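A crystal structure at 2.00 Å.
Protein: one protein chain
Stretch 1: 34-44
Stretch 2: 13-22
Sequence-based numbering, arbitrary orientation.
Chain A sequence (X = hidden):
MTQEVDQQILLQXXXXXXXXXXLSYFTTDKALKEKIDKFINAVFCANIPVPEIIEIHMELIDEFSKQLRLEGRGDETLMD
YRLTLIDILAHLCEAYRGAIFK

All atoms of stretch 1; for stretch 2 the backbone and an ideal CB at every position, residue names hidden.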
# COMPACT_ATOMS: atom_id res chain seq x y z
N GLU A 34 0.97 11.59 5.72
CA GLU A 34 1.50 10.85 6.86
C GLU A 34 1.16 9.38 6.81
O GLU A 34 1.94 8.54 7.24
CB GLU A 34 0.98 11.45 8.17
CG GLU A 34 2.06 12.18 8.96
CD GLU A 34 3.23 11.27 9.30
OE1 GLU A 34 3.04 10.34 10.12
OE2 GLU A 34 4.33 11.47 8.73
N LYS A 35 -0.02 9.05 6.28
CA LYS A 35 -0.40 7.65 6.18
C LYS A 35 0.54 6.95 5.21
O LYS A 35 0.98 5.83 5.46
CB LYS A 35 -1.83 7.51 5.65
CG LYS A 35 -2.93 7.87 6.64
CD LYS A 35 -4.31 7.68 6.00
CE LYS A 35 -5.42 8.12 6.96
NZ LYS A 35 -6.76 8.13 6.30
N ILE A 36 0.85 7.62 4.11
CA ILE A 36 1.73 7.07 3.10
C ILE A 36 3.16 6.98 3.60
O ILE A 36 3.84 5.99 3.39
CB ILE A 36 1.70 7.92 1.79
CG1 ILE A 36 0.37 7.70 1.05
CG2 ILE A 36 2.86 7.53 0.88
CD1 ILE A 36 0.18 8.62 -0.14
N ASP A 37 3.62 8.03 4.28
CA ASP A 37 4.98 8.05 4.80
C ASP A 37 5.18 6.92 5.80
O ASP A 37 6.22 6.27 5.80
CB ASP A 37 5.30 9.40 5.43
CG ASP A 37 5.61 10.48 4.39
OD1 ASP A 37 6.25 10.15 3.35
OD2 ASP A 37 5.25 11.65 4.62
N LYS A 38 4.18 6.68 6.64
CA LYS A 38 4.27 5.62 7.64
C LYS A 38 4.24 4.22 7.03
O LYS A 38 4.96 3.33 7.49
CB LYS A 38 3.12 5.75 8.65
CG LYS A 38 3.25 6.94 9.58
CD LYS A 38 2.16 6.92 10.66
CE LYS A 38 2.19 5.63 11.49
NZ LYS A 38 1.17 5.61 12.59
N PHE A 39 3.40 4.03 6.01
CA PHE A 39 3.29 2.76 5.31
C PHE A 39 4.63 2.47 4.63
O PHE A 39 5.13 1.35 4.68
CB PHE A 39 2.16 2.82 4.24
CG PHE A 39 2.06 1.57 3.38
CD1 PHE A 39 1.38 0.45 3.84
CD2 PHE A 39 2.68 1.51 2.13
CE1 PHE A 39 1.32 -0.71 3.08
CE2 PHE A 39 2.62 0.34 1.36
CZ PHE A 39 1.95 -0.76 1.83
N ILE A 40 5.20 3.48 3.99
CA ILE A 40 6.47 3.31 3.30
C ILE A 40 7.59 2.90 4.27
O ILE A 40 8.35 1.97 4.00
CB ILE A 40 6.86 4.61 2.57
CG1 ILE A 40 5.84 4.89 1.45
CG2 ILE A 40 8.28 4.51 2.01
CD1 ILE A 40 5.61 3.70 0.48
N ASN A 41 7.67 3.58 5.40
CA ASN A 41 8.71 3.28 6.38
C ASN A 41 8.58 1.84 6.91
O ASN A 41 9.58 1.17 7.17
CB ASN A 41 8.65 4.32 7.50
CG ASN A 41 9.84 4.22 8.46
OD1 ASN A 41 9.70 3.70 9.57
ND2 ASN A 41 11.00 4.72 8.03
N ALA A 42 7.35 1.36 7.05
CA ALA A 42 7.13 0.01 7.55
C ALA A 42 7.53 -1.07 6.56
O ALA A 42 8.15 -2.05 6.95
CB ALA A 42 5.66 -0.17 7.97
N VAL A 43 7.16 -0.92 5.28
CA VAL A 43 7.51 -1.93 4.28
C VAL A 43 9.01 -1.88 4.03
O VAL A 43 9.63 -2.90 3.71
CB VAL A 43 6.73 -1.74 2.92
CG1 VAL A 43 5.23 -1.85 3.15
CG2 VAL A 43 7.04 -0.40 2.33
N PHE A 44 9.57 -0.68 4.18
CA PHE A 44 10.99 -0.41 4.03
C PHE A 44 11.73 -1.13 5.17
O PHE A 44 12.65 -1.91 4.93
CB PHE A 44 11.20 1.10 4.15
CG PHE A 44 12.64 1.55 4.05
CD1 PHE A 44 13.41 1.24 2.93
CD2 PHE A 44 13.19 2.35 5.04
CE1 PHE A 44 14.71 1.73 2.80
CE2 PHE A 44 14.48 2.84 4.93
CZ PHE A 44 15.25 2.54 3.80
N UNK A 13 -1.69 -6.06 8.99
CA UNK A 13 -1.71 -4.67 9.45
C UNK A 13 -1.40 -3.76 8.24
O UNK A 13 -2.04 -2.72 8.04
CB UNK A 13 -0.70 -4.45 10.58
N UNK A 14 -0.40 -4.15 7.44
CA UNK A 14 -0.03 -3.36 6.27
C UNK A 14 -1.18 -3.29 5.28
O UNK A 14 -1.42 -2.24 4.70
CB UNK A 14 1.21 -3.95 5.60
N UNK A 15 -1.87 -4.40 5.07
CA UNK A 15 -3.01 -4.41 4.17
C UNK A 15 -4.07 -3.42 4.71
O UNK A 15 -4.65 -2.62 3.96
CB UNK A 15 -3.58 -5.82 4.03
N UNK A 16 -4.30 -3.48 6.02
CA UNK A 16 -5.26 -2.58 6.63
C UNK A 16 -4.85 -1.13 6.40
O UNK A 16 -5.69 -0.30 6.05
CB UNK A 16 -5.39 -2.87 8.13
N UNK A 17 -3.57 -0.83 6.59
CA UNK A 17 -3.06 0.53 6.40
C UNK A 17 -3.21 1.02 4.96
O UNK A 17 -3.56 2.18 4.72
CB UNK A 17 -1.59 0.59 6.81
N UNK A 18 -2.93 0.12 4.01
CA UNK A 18 -2.99 0.42 2.59
C UNK A 18 -4.44 0.67 2.19
O UNK A 18 -4.72 1.51 1.35
CB UNK A 18 -2.38 -0.72 1.76
N UNK A 19 -5.36 -0.08 2.80
CA UNK A 19 -6.79 0.09 2.51
C UNK A 19 -7.17 1.55 2.83
O UNK A 19 -7.81 2.22 2.03
CB UNK A 19 -7.64 -0.89 3.32
N UNK A 20 -6.76 2.02 4.01
CA UNK A 20 -7.05 3.39 4.40
C UNK A 20 -6.39 4.42 3.46
O UNK A 20 -6.94 5.51 3.25
CB UNK A 20 -6.58 3.62 5.84
N UNK A 21 -5.23 4.10 2.88
CA UNK A 21 -4.58 5.02 1.94
C UNK A 21 -5.43 5.08 0.66
O UNK A 21 -5.71 6.16 0.12
CB UNK A 21 -3.15 4.58 1.63
N UNK A 22 -5.84 3.92 0.16
CA UNK A 22 -6.67 3.91 -1.04
C UNK A 22 -7.97 4.72 -0.82
O UNK A 22 -8.32 5.56 -1.63
CB UNK A 22 -7.00 2.47 -1.44

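Both stretches are helical, and their axes run nearly antiparallel, at 153° with a closest approach of 9.8 Å. What stretch 1 offers is mostly apolar: Ile36, Phe39, Ala42 and Val43, with the long chain of Lys35 at one end.

Position 13 has nothing of stretch 1 within 5.5 Å of its ideal CB, so almost any helix-compatible residue would serve; it is Gln13, extended and without contact here.

At position 14 the CA-to-CB bond points sideways, yet the ideal CB lies 4.1 Å from Phe39 CE1 and 5.2 Å from Val43 CG1. A branched or flexible apolar chain, such as leucine, isoleucine or methionine, could bend into this space. The residue is Leu14, with chi1 m and chi2 t. Leu14 CD2 lies 3.8 Å from Ala42 CB and 4.1 Å from Phe39 CE1, and both its methyls lie near Val43, CD1 at 4.1 Å and CD2 at 4.2 Å from Val43 CG1.

Stretch 1 sets no preference at position 15, which points away, or at 16, which is out of reach; they are Lys15 and Ser16.

Position 17 points toward stretch 1, and its CA is 6.8 Å from Phe39 CA. The ideal CB sits 4.2 Å from Phe39 CD1, near the ring plane; a small residue or one that turns its end aside would fit. In Asp17 the CB meets the ring edge and the carboxylate makes no hydrogen bond to stretch 1.

Position 18 points sideways, with its ideal CB 3.9 Å from Phe39 CE1. An aliphatic or aromatic chain could cover the ring. Tyr18 CD1 lies over one face of the Phe39 ring, 3.8 Å from Phe39 CZ, with the ring planes at 48°. Its hydroxyl is hydrogen-bonded elsewhere in the structure.

Position 19 is out of reach and tolerant of a long polar chain; it is Arg19.

Position 20 points toward stretch 1 but finds only the end of Lys35, whose NZ is 4.5 Å from the ideal CB. Polar or acidic residues would be natural. Gln20 makes no hydrogen bond across; its backbone O is 4.0 Å from Lys35 NZ.

Position 21 points sideways, between Ile36 CG1 at 4.7 Å from its ideal CB and Lys35 CB at 5.1 Å. These aliphatic neighbours call for a bulky apolar chain. Ile21 sends CD1 to within 3.6 Å of Phe39 CB, and its CG2 lies 3.8 Å from Ile36 CG1. With 14, 17 and 18, it forms the hole that receives Phe39.

Position 22 is out of reach, so stretch 1 sets no preference; it is Leu22.

Stretch 2 13-22: QLKSDYRQIL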
# COMPACT_ATOMS: atom_id res chain seq x y z
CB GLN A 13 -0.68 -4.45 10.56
CG GLN A 13 -1.03 -5.15 11.89
CD GLN A 13 0.03 -4.95 12.98
OE1 GLN A 13 -0.18 -5.34 14.14
NE2 GLN A 13 1.17 -4.35 12.62
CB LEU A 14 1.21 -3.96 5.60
CG LEU A 14 2.47 -3.78 6.45
CD1 LEU A 14 3.63 -4.56 5.84
CD2 LEU A 14 2.79 -2.30 6.55
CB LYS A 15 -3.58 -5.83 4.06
CG LYS A 15 -4.86 -5.93 3.25
CD LYS A 15 -5.10 -7.36 2.76
CE LYS A 15 -6.43 -7.48 2.02
NZ LYS A 15 -6.61 -8.84 1.40
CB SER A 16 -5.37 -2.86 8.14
OG SER A 16 -5.95 -1.75 8.81
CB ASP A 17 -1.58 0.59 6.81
CG ASP A 17 -1.36 0.34 8.31
OD1 ASP A 17 -0.20 0.10 8.69
OD2 ASP A 17 -2.32 0.40 9.11
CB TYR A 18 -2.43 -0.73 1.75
CG TYR A 18 -2.17 -0.37 0.29
CD1 TYR A 18 -1.09 0.44 -0.06
CD2 TYR A 18 -3.04 -0.80 -0.72
CE1 TYR A 18 -0.88 0.83 -1.40
CE2 TYR A 18 -2.84 -0.41 -2.05
CZ TYR A 18 -1.75 0.40 -2.38
OH TYR A 18 -1.52 0.76 -3.68
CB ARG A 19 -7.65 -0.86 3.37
CG ARG A 19 -9.15 -0.61 3.21
CD ARG A 19 -10.00 -1.45 4.17
NE ARG A 19 -9.96 -2.87 3.83
CZ ARG A 19 -9.35 -3.79 4.58
NH1 ARG A 19 -8.73 -3.42 5.71
NH2 ARG A 19 -9.35 -5.07 4.21
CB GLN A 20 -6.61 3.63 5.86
CG GLN A 20 -7.50 2.91 6.92
CD GLN A 20 -9.01 3.11 6.69
OE1 GLN A 20 -9.48 4.24 6.48
NE2 GLN A 20 -9.77 2.01 6.73
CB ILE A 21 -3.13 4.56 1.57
CG1 ILE A 21 -2.21 4.76 2.78
CG2 ILE A 21 -2.59 5.35 0.33
CD1 ILE A 21 -0.87 4.00 2.70
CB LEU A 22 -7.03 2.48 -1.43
CG LEU A 22 -5.92 1.57 -1.99
CD1 LEU A 22 -6.40 0.12 -2.05
CD2 LEU A 22 -5.52 2.07 -3.37
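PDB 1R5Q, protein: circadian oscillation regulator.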